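Local coordinates for protein afamin (Homo sapiens, PDB 6FAK) that carries hydrophobic molecules in body fluids, binding vitamin E and keeping lipidated Wnt proteins soluble and active, at residues R184-P187 with V188-L192; E394-H397 with F398-G402; G405-Y408 with H409-R413; T423-L426 with V427-E431; F549-F552 with A553-D557. All blocks are in the same frame, centred on the assembly; numbering follows the deposited sequence. Where two conformers were deposited one is given.

Contact 1. Residues R184-P187 with V188-L192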
loop_
_atom_site.group_PDB
_atom_site.type_symbol
_atom_site.label_atom_id
_atom_site.label_comp_id
_atom_site.label_asym_id
_atom_site.label_seq_id
_atom_site.Cartn_x
_atom_site.Cartn_y
_atom_site.Cartn_z
ATOM N N ARG A 184 -10.229 -13.144 15.410
ATOM C CA ARG A 184 -8.827 -12.853 15.814
ATOM C C ARG A 184 -7.918 -12.616 14.601
ATOM O O ARG A 184 -6.912 -11.941 14.725
ATOM C CB ARG A 184 -8.240 -13.979 16.690
ATOM C CG ARG A 184 -8.918 -14.216 18.042
ATOM C CD ARG A 184 -9.192 -12.936 18.841
ATOM N NE ARG A 184 -9.953 -13.231 20.043
ATOM C CZ ARG A 184 -10.782 -12.413 20.694
ATOM N NH1 ARG A 184 -11.429 -12.852 21.768
ATOM N NH2 ARG A 184 -10.961 -11.160 20.296
ATOM N N ALA A 185 -8.283 -13.186 13.469
ATOM C CA ALA A 185 -7.601 -12.938 12.172
ATOM C C ALA A 185 -7.774 -11.489 11.661
ATOM O O ALA A 185 -6.884 -10.972 10.958
ATOM C CB ALA A 185 -8.078 -13.919 11.135
ATOM N N ILE A 186 -8.873 -10.814 12.031
ATOM C CA ILE A 186 -9.147 -9.480 11.495
ATOM C C ILE A 186 -7.990 -8.483 11.658
ATOM O O ILE A 186 -7.583 -7.857 10.656
ATOM C CB ILE A 186 -10.476 -8.897 12.024
ATOM C CG1 ILE A 186 -11.646 -9.639 11.359
ATOM C CG2 ILE A 186 -10.608 -7.407 11.709
ATOM C CD1 ILE A 186 -12.915 -9.524 12.158
ATOM N N PRO A 187 -7.470 -8.301 12.895
ATOM C CA PRO A 187 -6.399 -7.312 12.980
ATOM C C PRO A 187 -5.101 -7.748 12.339
ATOM O O PRO A 187 -4.305 -6.890 12.050
ATOM C CB PRO A 187 -6.155 -7.122 14.461
ATOM C CG PRO A 187 -6.956 -8.183 15.163
ATOM C CD PRO A 187 -7.945 -8.748 14.218
ATOM N N VAL A 188 -4.887 -9.046 12.156
ATOM C CA VAL A 188 -3.689 -9.516 11.467
ATOM C C VAL A 188 -3.823 -9.121 9.983
ATOM O O VAL A 188 -2.865 -8.625 9.379
ATOM C CB VAL A 188 -3.458 -11.021 11.593
ATOM C CG1 VAL A 188 -2.129 -11.395 10.978
ATOM C CG2 VAL A 188 -3.444 -11.475 13.076
ATOM N N THR A 189 -4.992 -9.366 9.415
ATOM C CA THR A 189 -5.314 -8.966 8.030
ATOM C C THR A 189 -5.220 -7.465 7.787
ATOM O O THR A 189 -4.680 -7.030 6.732
ATOM C CB THR A 189 -6.701 -9.483 7.648
ATOM O OG1 THR A 189 -6.621 -10.911 7.765
ATOM C CG2 THR A 189 -7.099 -9.087 6.214
ATOM N N GLN A 190 -5.710 -6.677 8.741
ATOM C CA GLN A 190 -5.611 -5.232 8.636
ATOM C C GLN A 190 -4.157 -4.743 8.627
ATOM O O GLN A 190 -3.819 -3.783 7.931
ATOM C CB GLN A 190 -6.408 -4.547 9.727
ATOM C CG GLN A 190 -7.904 -4.769 9.510
ATOM C CD GLN A 190 -8.786 -4.249 10.645
ATOM O OE1 GLN A 190 -8.355 -4.120 11.810
ATOM N NE2 GLN A 190 -10.042 -3.937 10.297
ATOM N N TYR A 191 -3.323 -5.365 9.448
ATOM C CA TYR A 191 -1.912 -5.043 9.510
ATOM C C TYR A 191 -1.258 -5.292 8.130
ATOM O O TYR A 191 -0.594 -4.423 7.528
ATOM C CB TYR A 191 -1.264 -5.902 10.561
ATOM C CG TYR A 191 0.180 -5.606 10.761
ATOM C CD1 TYR A 191 0.566 -4.550 11.565
ATOM C CD2 TYR A 191 1.168 -6.386 10.165
ATOM C CE1 TYR A 191 1.900 -4.271 11.779
ATOM C CE2 TYR A 191 2.515 -6.115 10.366
ATOM C CZ TYR A 191 2.880 -5.053 11.169
ATOM O OH TYR A 191 4.216 -4.748 11.398
ATOM N N LEU A 192 -1.513 -6.490 7.622
ATOM C CA LEU A 192 -0.984 -6.902 6.342
ATOM C C LEU A 192 -1.442 -5.894 5.249
ATOM O O LEU A 192 -0.617 -5.388 4.505
ATOM C CB LEU A 192 -1.405 -8.357 6.024
ATOM C CG LEU A 192 -1.150 -8.762 4.570
ATOM C CD1 LEU A 192 0.336 -8.788 4.303
ATOM C CD2 LEU A 192 -1.779 -10.103 4.251
#
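Arg184 meets the following turn through its backbone, its carbonyl O lying 3.9 Å from Val188 CG2, while its side chain turns to Val167 and Cys171 of helix 154-171. Ala185 O takes the amide of Thr189 in a nearly straight bond (Thr189 N to Ala185 O 2.9 Å, 172° at the hydrogen) and, weakly and with a strong bend, that of Val188. Thr189 OG1, set beside its own backbone N and anti to the carbonyl carbon (chi1 -60°), folds back to 3.2 Å from Ala185 O. Ile186 O binds Gln190 N at 2.9 Å. The two side chains run alongside each other in the same direction: Ile186 CG2 is 3.8 Å from Gln190 NE2 and as near to CD, so a methyl rests against the amide end. Pro187 has no N-H to give back to the preceding turn, and the helix kinks there. Its O still receives Tyr191 N at 3.2 Å, from a donor 41° above the carbonyl plane. Val188 and Thr189 lean on Phe164, whereas Tyr191 sends its hydroxyl to Gln291 and packs its ring near Phe195. This is a proline kink within the long helix 177-209, the continuous helix by which proteins of the albumin family pass from the first albumin repeat into the second.

Contact 2. Residues E394-H397 with F398-G402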
loop_
_atom_site.group_PDB
_atom_site.type_symbol
_atom_site.label_atom_id
_atom_site.label_comp_id
_atom_site.label_asym_id
_atom_site.label_seq_id
_atom_site.Cartn_x
_atom_site.Cartn_y
_atom_site.Cartn_z
ATOM N N GLU A 394 -14.910 16.467 3.538
ATOM C CA GLU A 394 -15.032 15.025 3.381
ATOM C C GLU A 394 -15.441 14.374 4.714
ATOM O O GLU A 394 -16.333 13.519 4.705
ATOM C CB GLU A 394 -13.751 14.391 2.820
ATOM C CG GLU A 394 -13.326 14.831 1.416
ATOM C CD GLU A 394 -11.835 14.604 1.082
ATOM O OE1 GLU A 394 -10.968 14.612 1.998
ATOM O OE2 GLU A 394 -11.488 14.423 -0.122
ATOM N N CYS A 395 -14.843 14.797 5.843
ATOM C CA CYS A 395 -15.190 14.250 7.171
ATOM C C CYS A 395 -16.632 14.583 7.601
ATOM O O CYS A 395 -17.283 13.762 8.279
ATOM C CB CYS A 395 -14.179 14.625 8.281
ATOM S SG CYS A 395 -12.655 13.615 8.223
ATOM N N LYS A 396 -17.121 15.762 7.221
ATOM C CA LYS A 396 -18.497 16.136 7.537
ATOM C C LYS A 396 -19.470 15.233 6.738
ATOM O O LYS A 396 -20.446 14.723 7.297
ATOM C CB LYS A 396 -18.745 17.616 7.207
ATOM C CG LYS A 396 -20.090 18.175 7.668
ATOM C CD LYS A 396 -20.423 17.796 9.113
ATOM C CE LYS A 396 -21.480 18.701 9.730
ATOM N NZ LYS A 396 -22.734 18.823 8.923
ATOM N N HIS A 397 -19.173 15.049 5.454
ATOM C CA HIS A 397 -19.916 14.146 4.582
ATOM C C HIS A 397 -19.944 12.729 5.158
ATOM O O HIS A 397 -20.994 12.110 5.164
ATOM C CB HIS A 397 -19.364 14.147 3.142
ATOM C CG HIS A 397 -19.704 15.382 2.365
ATOM N ND1 HIS A 397 -20.960 15.954 2.389
ATOM C CD2 HIS A 397 -18.953 16.159 1.553
ATOM C CE1 HIS A 397 -20.965 17.029 1.621
ATOM N NE2 HIS A 397 -19.754 17.185 1.115
ATOM N N PHE A 398 -18.803 12.233 5.642
ATOM C CA PHE A 398 -18.756 10.980 6.410
ATOM C C PHE A 398 -19.658 10.953 7.662
ATOM O O PHE A 398 -20.408 9.949 7.883
ATOM C CB PHE A 398 -17.328 10.649 6.805
ATOM C CG PHE A 398 -17.206 9.459 7.720
ATOM C CD1 PHE A 398 -17.378 8.186 7.228
ATOM C CD2 PHE A 398 -16.840 9.611 9.052
ATOM C CE1 PHE A 398 -17.239 7.074 8.056
ATOM C CE2 PHE A 398 -16.696 8.508 9.889
ATOM C CZ PHE A 398 -16.910 7.232 9.393
ATOM N N GLN A 399 -19.631 12.024 8.461
ATOM C CA GLN A 399 -20.520 12.128 9.623
ATOM C C GLN A 399 -22.012 12.053 9.187
ATOM O O GLN A 399 -22.796 11.328 9.780
ATOM C CB GLN A 399 -20.258 13.414 10.431
ATOM C CG GLN A 399 -18.850 13.590 11.008
ATOM C CD GLN A 399 -18.547 12.769 12.259
ATOM O OE1 GLN A 399 -17.491 12.132 12.345
ATOM N NE2 GLN A 399 -19.452 12.799 13.242
ATOM N N ASN A 400 -22.376 12.787 8.142
ATOM C CA ASN A 400 -23.759 12.829 7.624
ATOM C C ASN A 400 -24.289 11.508 7.072
ATOM O O ASN A 400 -25.429 11.143 7.373
ATOM C CB ASN A 400 -23.877 13.861 6.483
ATOM C CG ASN A 400 -23.665 15.279 6.969
ATOM O OD1 ASN A 400 -23.706 15.544 8.168
ATOM N ND2 ASN A 400 -23.426 16.187 6.043
ATOM N N LEU A 401 -23.469 10.812 6.273
ATOM C CA LEU A 401 -23.916 9.657 5.462
ATOM C C LEU A 401 -23.528 8.307 5.964
ATOM O O LEU A 401 -24.038 7.296 5.445
ATOM C CB LEU A 401 -23.374 9.774 4.050
ATOM C CG LEU A 401 -23.660 11.110 3.358
ATOM C CD1 LEU A 401 -22.995 11.057 1.988
ATOM C CD2 LEU A 401 -25.147 11.424 3.315
ATOM N N GLY A 402 -22.575 8.254 6.893
ATOM C CA GLY A 402 -21.994 6.980 7.321
ATOM C C GLY A 402 -21.061 6.383 6.304
ATOM O O GLY A 402 -20.877 6.929 5.212
#
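Lys396 and Asn400, one turn apart, make the side-chain part of this contact. The lysine leaves the backbone with CG anti to N (chi1 -172°) and then bends at chi2 and chi4, which brings NZ to the amide end of the asparagine, a polar approach at 3.5 Å between Lys396 NZ and Asn400 OD1. Asn400 CG also lies 3.3 Å from Lys396 O. Backbone hydrogen bonds join the two segments along the helix. Phe398 N, Gln399 N and Asn400 N each lie 2.9 Å from the carbonyl oxygen four residues earlier, Glu394 O, Cys395 O and Lys396 O in turn, and Leu401 N closes on His397 O at 3.0 Å. Carbon atoms fill in around these carbonyls: Leu401 CG lies 3.4 Å from His397 O, and Cys395 O is at the edge of the Phe398 ring, near its plane. Two stronger links reach beyond the helix, a disulfide from Cys395 to Cys441 and a salt bridge from Glu394 to Arg486. Apolar packing adds to them, with Phe398 resting on Phe437 of helix 423-440. His397, Lys396 and Asn400 lie on the exposed side. The result is an amphipathic alpha-helix pinned by a disulfide, as is usual for the cysteine-rich helical domains of the albumin family.

Contact 3. Residues G405-Y408 with H409-R413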
loop_
_atom_site.group_PDB
_atom_site.type_symbol
_atom_site.label_atom_id
_atom_site.label_comp_id
_atom_site.label_asym_id
_atom_site.label_seq_id
_atom_site.Cartn_x
_atom_site.Cartn_y
_atom_site.Cartn_z
ATOM N N GLY A 405 -22.749 4.997 2.818
ATOM C CA GLY A 405 -23.263 6.144 2.039
ATOM C C GLY A 405 -22.173 6.968 1.370
ATOM O O GLY A 405 -22.285 7.344 0.200
ATOM N N LEU A 406 -21.096 7.225 2.103
ATOM C CA LEU A 406 -19.960 7.912 1.539
ATOM C C LEU A 406 -19.274 7.044 0.494
ATOM O O LEU A 406 -18.833 7.569 -0.500
ATOM C CB LEU A 406 -18.908 8.300 2.611
ATOM C CG LEU A 406 -17.764 9.213 2.110
ATOM C CD1 LEU A 406 -18.226 10.461 1.364
ATOM C CD2 LEU A 406 -16.851 9.613 3.256
ATOM N N LYS A 407 -19.144 5.744 0.767
ATOM C CA LYS A 407 -18.523 4.800 -0.164
ATOM C C LYS A 407 -19.218 4.842 -1.539
ATOM O O LYS A 407 -18.532 4.911 -2.562
ATOM C CB LYS A 407 -18.498 3.387 0.401
ATOM C CG LYS A 407 -17.783 2.370 -0.473
ATOM C CD LYS A 407 -17.519 1.020 0.172
ATOM C CE LYS A 407 -18.700 0.380 0.907
ATOM N NZ LYS A 407 -20.034 0.507 0.269
ATOM N N TYR A 408 -20.554 4.884 -1.545
ATOM C CA TYR A 408 -21.324 4.886 -2.788
ATOM C C TYR A 408 -21.036 6.123 -3.621
ATOM O O TYR A 408 -20.921 6.042 -4.865
ATOM C CB TYR A 408 -22.831 4.730 -2.463
ATOM C CG TYR A 408 -23.169 3.476 -1.686
ATOM C CD1 TYR A 408 -22.496 2.269 -1.928
ATOM C CD2 TYR A 408 -24.159 3.486 -0.708
ATOM C CE1 TYR A 408 -22.822 1.122 -1.239
ATOM C CE2 TYR A 408 -24.489 2.353 0.006
ATOM C CZ TYR A 408 -23.828 1.183 -0.263
ATOM O OH TYR A 408 -24.097 0.059 0.449
ATOM N N HIS A 409 -20.829 7.267 -2.960
ATOM C CA HIS A 409 -20.445 8.495 -3.645
ATOM C C HIS A 409 -19.051 8.362 -4.318
ATOM O O HIS A 409 -18.877 8.789 -5.498
ATOM C CB HIS A 409 -20.491 9.722 -2.712
ATOM C CG HIS A 409 -21.883 10.157 -2.341
ATOM N ND1 HIS A 409 -22.254 11.483 -2.269
ATOM C CD2 HIS A 409 -23.000 9.445 -2.053
ATOM C CE1 HIS A 409 -23.533 11.569 -1.944
ATOM N NE2 HIS A 409 -24.010 10.344 -1.802
ATOM N N TYR A 410 -18.119 7.739 -3.626
ATOM C CA TYR A 410 -16.772 7.470 -4.150
ATOM C C TYR A 410 -16.737 6.472 -5.317
ATOM O O TYR A 410 -15.976 6.653 -6.285
ATOM C CB TYR A 410 -15.790 7.048 -3.046
ATOM C CG TYR A 410 -15.326 8.241 -2.209
ATOM C CD1 TYR A 410 -14.850 9.400 -2.824
ATOM C CD2 TYR A 410 -15.330 8.212 -0.825
ATOM C CE1 TYR A 410 -14.424 10.495 -2.088
ATOM C CE2 TYR A 410 -14.918 9.325 -0.079
ATOM C CZ TYR A 410 -14.485 10.459 -0.731
ATOM O OH TYR A 410 -14.034 11.563 -0.059
ATOM N N LEU A 411 -17.547 5.440 -5.198
ATOM C CA LEU A 411 -17.689 4.446 -6.248
ATOM C C LEU A 411 -18.236 5.072 -7.512
ATOM O O LEU A 411 -17.751 4.789 -8.600
ATOM C CB LEU A 411 -18.559 3.266 -5.751
ATOM C CG LEU A 411 -17.894 2.401 -4.693
ATOM C CD1 LEU A 411 -18.922 1.371 -4.258
ATOM C CD2 LEU A 411 -16.654 1.672 -5.192
ATOM N N ILE A 412 -19.248 5.917 -7.398
ATOM C CA ILE A 412 -19.770 6.645 -8.569
ATOM C C ILE A 412 -18.661 7.526 -9.230
ATOM O O ILE A 412 -18.394 7.433 -10.448
ATOM C CB ILE A 412 -21.025 7.519 -8.197
ATOM C CG1 ILE A 412 -22.218 6.613 -7.854
ATOM C CG2 ILE A 412 -21.392 8.432 -9.374
ATOM C CD1 ILE A 412 -23.429 7.310 -7.238
ATOM N N ARG A 413 -17.999 8.328 -8.417
ATOM C CA ARG A 413 -16.969 9.269 -8.895
ATOM C C ARG A 413 -15.796 8.541 -9.518
ATOM O O ARG A 413 -15.389 8.903 -10.612
ATOM C CB ARG A 413 -16.473 10.186 -7.768
ATOM C CG ARG A 413 -17.363 11.425 -7.605
ATOM C CD ARG A 413 -17.044 12.530 -8.650
ATOM N NE ARG A 413 -17.949 12.485 -9.811
ATOM C CZ ARG A 413 -17.658 12.877 -11.056
ATOM N NH1 ARG A 413 -16.459 13.391 -11.349
ATOM N NH2 ARG A 413 -18.562 12.769 -12.005
#
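The Tyr410 ring presents its CE2 corner to Leu406, with CE2 3.6 Å from Leu406 CG and close to both leucine methyls; Tyr408 has Leu411 CD1 at its ring edge, near the plane, 4.4 Å from its CD1. The third flat group, the imidazole of His409, has Tyr408 C near its plane at one edge and brings CD2 to 3.2 Å from Gly405 O. All three rings project from an amphipathic alpha-helix, the part of helix 376-417 that falls in the third albumin repeat. Tyr410 has CG anti to its carbonyl carbon (chi1 -76°), which lays the ring back along the helix towards Leu406. Replacing this tyrosine with an alanine would probably open a gap beside Leu406 and strip a cover from its isobutyl group. Outside the turn, Tyr410 packs on Met433, and Tyr408 meets Phe549 edge-to-face. Lys407 runs alongside Leu411, its CG 4.1 Å from Leu411 CD1, before bending at chi3 and chi4 to a salt bridge with Asp527. In the backbone the His409 N bond to Gly405 O is weak; the bonds that follow shorten, to 3.0 Å for Ile412 N to Tyr408 O, and Ile412 CG1 rests 3.3 Å from that same oxygen.

Contact 4. Residues T423-L426 with V427-E431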
loop_
_atom_site.group_PDB
_atom_site.type_symbol
_atom_site.label_atom_id
_atom_site.label_comp_id
_atom_site.label_asym_id
_atom_site.label_seq_id
_atom_site.Cartn_x
_atom_site.Cartn_y
_atom_site.Cartn_z
ATOM N N THR A 423 -14.312 -3.769 -12.478
ATOM C CA THR A 423 -15.188 -3.593 -11.373
ATOM C C THR A 423 -14.578 -4.022 -10.048
ATOM O O THR A 423 -14.752 -3.302 -9.046
ATOM C CB THR A 423 -16.541 -4.311 -11.648
ATOM O OG1 THR A 423 -17.153 -3.609 -12.727
ATOM C CG2 THR A 423 -17.419 -4.280 -10.445
ATOM N N GLU A 424 -13.856 -5.143 -10.030
ATOM C CA GLU A 424 -13.241 -5.605 -8.768
ATOM C C GLU A 424 -12.248 -4.579 -8.245
ATOM O O GLU A 424 -12.208 -4.300 -7.045
ATOM C CB GLU A 424 -12.506 -6.963 -8.903
ATOM C CG GLU A 424 -13.412 -8.181 -8.956
ATOM C CD GLU A 424 -14.402 -8.207 -7.808
ATOM O OE1 GLU A 424 -15.602 -8.004 -8.067
ATOM O OE2 GLU A 424 -13.974 -8.332 -6.645
ATOM N N GLU A 425 -11.482 -3.979 -9.149
ATOM C CA GLU A 425 -10.504 -2.967 -8.752
ATOM C C GLU A 425 -11.186 -1.699 -8.211
ATOM O O GLU A 425 -10.737 -1.146 -7.210
ATOM C CB GLU A 425 -9.546 -2.606 -9.916
ATOM C CG GLU A 425 -8.567 -1.508 -9.507
ATOM C CD GLU A 425 -7.309 -1.416 -10.349
ATOM O OE1 GLU A 425 -7.226 -1.985 -11.475
ATOM O OE2 GLU A 425 -6.392 -0.733 -9.839
ATOM N N LEU A 426 -12.236 -1.241 -8.886
ATOM C CA LEU A 426 -12.925 -0.023 -8.528
ATOM C C LEU A 426 -13.552 -0.195 -7.149
ATOM O O LEU A 426 -13.514 0.702 -6.357
ATOM C CB LEU A 426 -13.996 0.384 -9.596
ATOM C CG LEU A 426 -13.380 0.971 -10.876
ATOM C CD1 LEU A 426 -14.279 0.854 -12.119
ATOM C CD2 LEU A 426 -12.933 2.415 -10.625
ATOM N N VAL A 427 -14.130 -1.358 -6.914
ATOM C CA VAL A 427 -14.672 -1.713 -5.625
ATOM C C VAL A 427 -13.607 -1.673 -4.525
ATOM O O VAL A 427 -13.832 -1.044 -3.508
ATOM C CB VAL A 427 -15.399 -3.084 -5.688
ATOM C CG1 VAL A 427 -15.712 -3.605 -4.260
ATOM C CG2 VAL A 427 -16.708 -2.928 -6.443
ATOM N N SER A 428 -12.452 -2.304 -4.738
ATOM C CA SER A 428 -11.299 -2.218 -3.814
ATOM C C SER A 428 -10.862 -0.793 -3.523
ATOM O O SER A 428 -10.633 -0.448 -2.380
ATOM C CB SER A 428 -10.101 -3.031 -4.299
ATOM O OG SER A 428 -10.543 -4.337 -4.168
ATOM N N LEU A 429 -10.728 0.019 -4.556
ATOM C CA LEU A 429 -10.317 1.416 -4.403
ATOM C C LEU A 429 -11.312 2.258 -3.603
ATOM O O LEU A 429 -10.929 3.113 -2.793
ATOM C CB LEU A 429 -10.093 2.042 -5.798
ATOM C CG LEU A 429 -8.906 1.507 -6.562
ATOM C CD1 LEU A 429 -8.876 2.053 -8.004
ATOM C CD2 LEU A 429 -7.614 1.882 -5.886
ATOM N N GLY A 430 -12.604 2.036 -3.850
ATOM C CA GLY A 430 -13.635 2.663 -3.080
ATOM C C GLY A 430 -13.589 2.297 -1.596
ATOM O O GLY A 430 -13.708 3.188 -0.733
ATOM N N GLU A 431 -13.425 1.011 -1.288
ATOM C CA GLU A 431 -13.318 0.572 0.114
ATOM C C GLU A 431 -12.088 1.167 0.761
ATOM O O GLU A 431 -12.179 1.720 1.853
ATOM C CB GLU A 431 -13.307 -0.966 0.285
ATOM C CG GLU A 431 -14.637 -1.552 0.762
ATOM C CD GLU A 431 -15.031 -1.176 2.204
ATOM O OE1 GLU A 431 -16.216 -0.903 2.445
ATOM O OE2 GLU A 431 -14.177 -1.162 3.106
#
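Glu425 and Leu429 meet one turn apart near the start of helix 423-440, and the leucine can be followed outward from the backbone. Its CB lies 3.5 Å from Glu425 O, the carbonyl that also receives the leucine's own amide (Leu429 N to Glu425 O 2.9 Å). CG then comes down closer still, to 3.3 Å from Glu425 O, because it stands anti to the carbonyl carbon of Leu429 (chi1 -68°) and so folds back over the preceding turn. At the end of the branch CD1 meets carbon, 3.9 Å from Glu425 CG, and skirts the carboxylate near OE2. Glu425 CG is placed for this apolar touch by standing anti to its backbone N (chi1 178°), and the extended chain beyond it carries the carboxylate onward to a salt bridge with Arg468. The Leu429 side chain also packs on Leu414 of helix 376-417 and Val457 of helix 446-462.

On another side of the helix, Val427 CG2 packs 3.3 Å from Thr423 O, and Ser428 bonds twice to one carbonyl: its N makes a firm bond to Glu424 O at 3.1 Å, nearly straight at 170°, while OG adds a weak one at 3.3 Å. Ser428 OG is also bonded to Arg524, and Glu424 is held by Arg528 and Arg524. The chemistry is thus divided: apolar carbons of the turn pack inward, while Glu424 and Glu425, paired with arginines, tie this helix to helix 521-536 and, through Glu425, to Arg468; the arginines would probably help to keep both glutamates ionised.

Contact 5. Residues F549-F552 with A553-D557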
loop_
_atom_site.group_PDB
_atom_site.type_symbol
_atom_site.label_atom_id
_atom_site.label_comp_id
_atom_site.label_asym_id
_atom_site.label_seq_id
_atom_site.Cartn_x
_atom_site.Cartn_y
_atom_site.Cartn_z
ATOM N N PHE A 549 -29.772 4.050 -7.864
ATOM C CA PHE A 549 -29.212 3.116 -6.906
ATOM C C PHE A 549 -30.056 3.030 -5.630
ATOM O O PHE A 549 -30.278 1.922 -5.121
ATOM C CB PHE A 549 -27.788 3.526 -6.550
ATOM C CG PHE A 549 -27.175 2.646 -5.525
ATOM C CD1 PHE A 549 -26.849 1.337 -5.838
ATOM C CD2 PHE A 549 -26.958 3.107 -4.247
ATOM C CE1 PHE A 549 -26.274 0.488 -4.900
ATOM C CE2 PHE A 549 -26.357 2.270 -3.302
ATOM C CZ PHE A 549 -26.032 0.957 -3.636
ATOM N N THR A 550 -30.486 4.168 -5.096
ATOM C CA THR A 550 -31.310 4.137 -3.901
ATOM C C THR A 550 -32.690 3.531 -4.181
ATOM O O THR A 550 -33.259 2.972 -3.280
ATOM C CB THR A 550 -31.552 5.501 -3.218
ATOM O OG1 THR A 550 -32.379 6.343 -4.062
ATOM C CG2 THR A 550 -30.228 6.127 -2.894
ATOM N N ASN A 551 -33.201 3.656 -5.407
ATOM C CA ASN A 551 -34.440 2.945 -5.803
ATOM C C ASN A 551 -34.251 1.395 -5.668
ATOM O O ASN A 551 -35.001 0.703 -4.962
ATOM C CB ASN A 551 -34.796 3.348 -7.227
ATOM C CG ASN A 551 -36.214 2.962 -7.636
ATOM O OD1 ASN A 551 -36.802 2.026 -7.117
ATOM N ND2 ASN A 551 -36.719 3.643 -8.622
ATOM N N PHE A 552 -33.208 0.874 -6.321
ATOM C CA PHE A 552 -32.839 -0.533 -6.230
ATOM C C PHE A 552 -32.643 -0.966 -4.781
ATOM O O PHE A 552 -33.120 -2.035 -4.386
ATOM C CB PHE A 552 -31.571 -0.816 -7.034
ATOM C CG PHE A 552 -31.791 -1.089 -8.474
ATOM C CD1 PHE A 552 -32.277 -2.309 -8.894
ATOM C CD2 PHE A 552 -31.378 -0.171 -9.436
ATOM C CE1 PHE A 552 -32.403 -2.599 -10.255
ATOM C CE2 PHE A 552 -31.515 -0.433 -10.793
ATOM C CZ PHE A 552 -32.023 -1.660 -11.211
ATOM N N ALA A 553 -31.987 -0.122 -3.981
ATOM C CA ALA A 553 -31.718 -0.423 -2.561
ATOM C C ALA A 553 -32.999 -0.551 -1.741
ATOM O O ALA A 553 -33.137 -1.478 -0.926
ATOM C CB ALA A 553 -30.826 0.628 -1.921
ATOM N N ASN A 554 -33.903 0.405 -1.931
ATOM C CA ASN A 554 -35.198 0.343 -1.292
ATOM C C ASN A 554 -35.950 -0.941 -1.690
ATOM O O ASN A 554 -36.460 -1.625 -0.843
ATOM C CB ASN A 554 -35.996 1.604 -1.622
ATOM C CG ASN A 554 -37.300 1.671 -0.859
ATOM O OD1 ASN A 554 -37.321 1.538 0.343
ATOM N ND2 ASN A 554 -38.366 1.911 -1.547
ATOM N N VAL A 555 -35.957 -1.299 -2.967
ATOM C CA VAL A 555 -36.632 -2.518 -3.444
ATOM C C VAL A 555 -36.038 -3.795 -2.796
ATOM O O VAL A 555 -36.782 -4.646 -2.306
ATOM C CB VAL A 555 -36.647 -2.585 -4.967
ATOM C CG1 VAL A 555 -37.060 -3.944 -5.465
ATOM C CG2 VAL A 555 -37.593 -1.506 -5.539
ATOM N N VAL A 556 -34.713 -3.896 -2.779
ATOM C CA VAL A 556 -33.990 -4.972 -2.066
ATOM C C VAL A 556 -34.386 -5.111 -0.601
ATOM O O VAL A 556 -34.639 -6.205 -0.125
ATOM C CB VAL A 556 -32.453 -4.743 -2.132
ATOM C CG1 VAL A 556 -31.712 -5.550 -1.069
ATOM C CG2 VAL A 556 -31.945 -5.081 -3.532
ATOM N N ASP A 557 -34.421 -4.000 0.105
ATOM C CA ASP A 557 -34.789 -4.006 1.508
ATOM C C ASP A 557 -36.202 -4.556 1.753
ATOM O O ASP A 557 -36.437 -5.269 2.743
ATOM C CB ASP A 557 -34.703 -2.578 2.072
ATOM C CG ASP A 557 -35.055 -2.512 3.552
ATOM O OD1 ASP A 557 -34.556 -3.370 4.298
ATOM O OD2 ASP A 557 -35.830 -1.620 3.970
HETATM O O HOH W 1 -38.270 2.150 -4.492
#
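Asn551 and Val555 lie side by side on the amphipathic helix 542-560 of the third albumin repeat, pointing the same way, with Asn551 OD1 3.9 Å from Val555 CG2. The same methyl also sits 3.5 Å from Asn551 O, the carbonyl that takes Val555 N. Backbone bonds run evenly through the turn, among them an almost straight one from Val556 N to Phe552 O (2.9 Å, 173° at the hydrogen), and Val556 CG2 lies 3.4 Å from that oxygen.

What separates the two sides of the helix is the surroundings of the side chains. On the tight, inner side Phe549 and Phe552 are buried: Phe552 turns its ring away from the turn to meet Phe529 edge-to-face and to pack on Phe569 and Pro574, while Phe549 packs on Phe529 and Leu530. Val555 and Val556 extend this apolar side onto Phe569, so the helix is held against both helix 521-536 and helix 565-572.

The outer side is looser and polar, with Thr550, Ala553 and Asn554 exposed. Thr550 OG1 returns to Ser547 O, and Asn554 OD1 bonds Lys558. Asn551 (chi1 -166°) and Asn554 (chi1 -174°) each hold CG anti to the backbone N, which turns both amides to the same side, where a water joins them: it donates to Asn551 OD1 and accepts from Asn554 ND2, each bond 3.0 Å long.

Contacts 2 to 5 all belong to the third albumin repeat, whereas contact 1 stands apart on the helix that runs from the first repeat into the second, its nearest atoms about 9 Å from contact 4. Contacts 2 and 3 follow each other along helix 376-417 with centres 12 Å apart, touching where Phe398 CB lies 3.7 Å from Leu406 CD2. Contact 3 is the hub: Leu411 CD2 reaches Leu426 O of contact 4 at 3.5 Å, and Tyr408 CD2 meets Phe549 CE2 of contact 5 at 3.6 Å. Contacts 4 and 5 do not touch. The hydrophobic pocket, residues 194-298, begins just beyond contact 1 on its helix.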